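Local coordinates for Pts system, fructose-specific iiabc component (Borrelia burgdorferi, PDB 5DLE), which probably phosphorylates fructose as it is taken up by the phosphotransferase system, its IIB domain probably relaying phosphate from the IIA domain to the sugar, at the interface of chains A and B. Sequence-based numbering; all coordinates share one arbitrary frame. Chains: chain A/B, Pts system, fructose-specific iiabc component.

The interface of chains A and B. Residues chain A 24-25, 28-29; chain B 25, 28-29, 32.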
loop_
_atom_site.group_PDB
_atom_site.type_symbol
_atom_site.label_atom_id
_atom_site.label_comp_id
_atom_site.label_asym_id
_atom_site.label_seq_id
_atom_site.Cartn_x
_atom_site.Cartn_y
_atom_site.Cartn_z
ATOM N N VAL A 24 1.234 3.234 -5.044
ATOM C CA VAL A 24 0.464 4.449 -4.739
ATOM C C VAL A 24 0.178 4.626 -3.262
ATOM O O VAL A 24 -0.264 5.725 -2.852
ATOM C CB VAL A 24 -0.873 4.486 -5.502
ATOM C CG1 VAL A 24 -0.597 4.685 -7.014
ATOM C CG2 VAL A 24 -1.757 3.244 -5.208
ATOM N N ALA A 25 0.434 3.619 -2.423
ATOM C CA ALA A 25 -0.090 3.651 -1.054
ATOM C C ALA A 25 0.528 4.793 -0.226
ATOM O O ALA A 25 -0.200 5.604 0.377
ATOM C CB ALA A 25 0.125 2.334 -0.311
ATOM N N TYR A 28 -0.650 8.267 -1.313
ATOM C CA TYR A 28 -2.033 8.629 -0.995
ATOM C C TYR A 28 -2.281 8.619 0.500
ATOM O O TYR A 28 -3.100 9.415 0.996
ATOM C CB TYR A 28 -3.026 7.664 -1.706
ATOM C CG TYR A 28 -3.329 8.140 -3.115
ATOM C CD1 TYR A 28 -2.464 7.910 -4.146
ATOM C CD2 TYR A 28 -4.462 8.898 -3.372
ATOM C CE1 TYR A 28 -2.694 8.381 -5.422
ATOM C CE2 TYR A 28 -4.698 9.390 -4.622
ATOM C CZ TYR A 28 -3.821 9.131 -5.638
ATOM O OH TYR A 28 -4.066 9.617 -6.907
ATOM N N ILE A 29 -1.638 7.709 1.256
ATOM C CA ILE A 29 -1.850 7.757 2.699
ATOM C C ILE A 29 -1.309 9.081 3.250
ATOM O O ILE A 29 -1.954 9.736 4.078
ATOM C CB ILE A 29 -1.181 6.553 3.394
ATOM C CG1 ILE A 29 -1.889 5.257 2.972
ATOM C CG2 ILE A 29 -1.336 6.688 4.925
ATOM C CD1 ILE A 29 -1.063 4.001 3.348
ATOM N N ALA B 25 -4.685 1.918 3.120
ATOM C CA ALA B 25 -4.369 2.397 1.784
ATOM C C ALA B 25 -5.592 2.462 0.881
ATOM O O ALA B 25 -5.887 3.515 0.318
ATOM C CB ALA B 25 -3.297 1.512 1.165
ATOM N N TYR B 28 -8.076 5.136 1.831
ATOM C CA TYR B 28 -7.688 6.518 1.571
ATOM C C TYR B 28 -7.534 6.812 0.098
ATOM O O TYR B 28 -7.858 7.923 -0.355
ATOM C CB TYR B 28 -6.376 6.818 2.322
ATOM C CG TYR B 28 -6.483 7.019 3.827
ATOM C CD1 TYR B 28 -7.671 7.334 4.459
ATOM C CD2 TYR B 28 -5.329 6.988 4.595
ATOM C CE1 TYR B 28 -7.706 7.627 5.841
ATOM C CE2 TYR B 28 -5.352 7.245 5.957
ATOM C CZ TYR B 28 -6.527 7.579 6.567
ATOM O OH TYR B 28 -6.504 7.863 7.922
ATOM N N ILE B 29 -7.041 5.831 -0.692
ATOM C CA ILE B 29 -6.925 6.051 -2.128
ATOM C C ILE B 29 -8.317 6.222 -2.728
ATOM O O ILE B 29 -8.564 7.180 -3.453
ATOM C CB ILE B 29 -6.174 4.886 -2.812
ATOM C CG1 ILE B 29 -4.764 4.743 -2.299
ATOM C CG2 ILE B 29 -6.136 5.135 -4.325
ATOM C CD1 ILE B 29 -4.253 3.256 -2.649
ATOM N N LYS B 32 -9.702 9.704 -1.768
ATOM C CA LYS B 32 -9.152 10.828 -2.525
ATOM C C LYS B 32 -9.613 10.792 -3.977
ATOM O O LYS B 32 -9.911 11.837 -4.566
ATOM C CB LYS B 32 -7.617 10.835 -2.467
ATOM C CG LYS B 32 -7.144 11.426 -1.154
ATOM C CD LYS B 32 -5.641 11.824 -1.175
ATOM C CE LYS B 32 -5.239 12.664 -2.388
ATOM N NZ LYS B 32 -5.920 14.010 -2.404
#
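A:Tyr28 and B:Ile29 form the tight part of this helix-to-helix patch between two copies of the IIB domain, in which helix 25-40 of one chain packs against its copy in the other. The side chains cross at about a right angle, and B:Ile29 CG1 sits 3.5 Å from A:Tyr28 CB, closer to the base of the tyrosine than to its ring. With CG1 anti to its carbonyl carbon (chi1 -62°), B:Ile29 sends its longer branch on toward the start of the partner helix, where the methyl CD1 lies 3.6 Å from A:Val24 CG2. Its other branch, CG2, stands 4.2 Å above the A:Tyr28 ring plane, shifted toward the rim, so the isoleucine forks between the tyrosine face and the valine methyl. Near the two-fold axis relating the helices, small residues let the backbones approach: the methyls A:Ala25 CB and B:Ala25 CB face each other at 3.8 Å.

A looser version of the main contact lies on the other side of the alanines. A:Ile29 CG2 is 4.0 Å from B:Tyr28 CD2, and this tyrosine loses much less surface to the partner chain than A:Tyr28 does. In A:Tyr28 chi2 is 80° and in B:Tyr28 -20°; the rings are thus turned differently, although the interface as a whole is two-fold symmetric.

Toward the far end of the patch, B:Lys32 contributes aliphatic carbons. Its CB lies in the plane of the A:Tyr28 ring at the edge, while the chain bends further out so that CE still borders the ring and the amine turns away from it. The contacts named here are between carbon groups, and they are part of a larger two-fold interface; this pairing may not form in the full-length transporter. Along the lysine chain, B:Lys32 CD meets the ring-edge carbon A:Tyr28 CD2 at 3.8 Å.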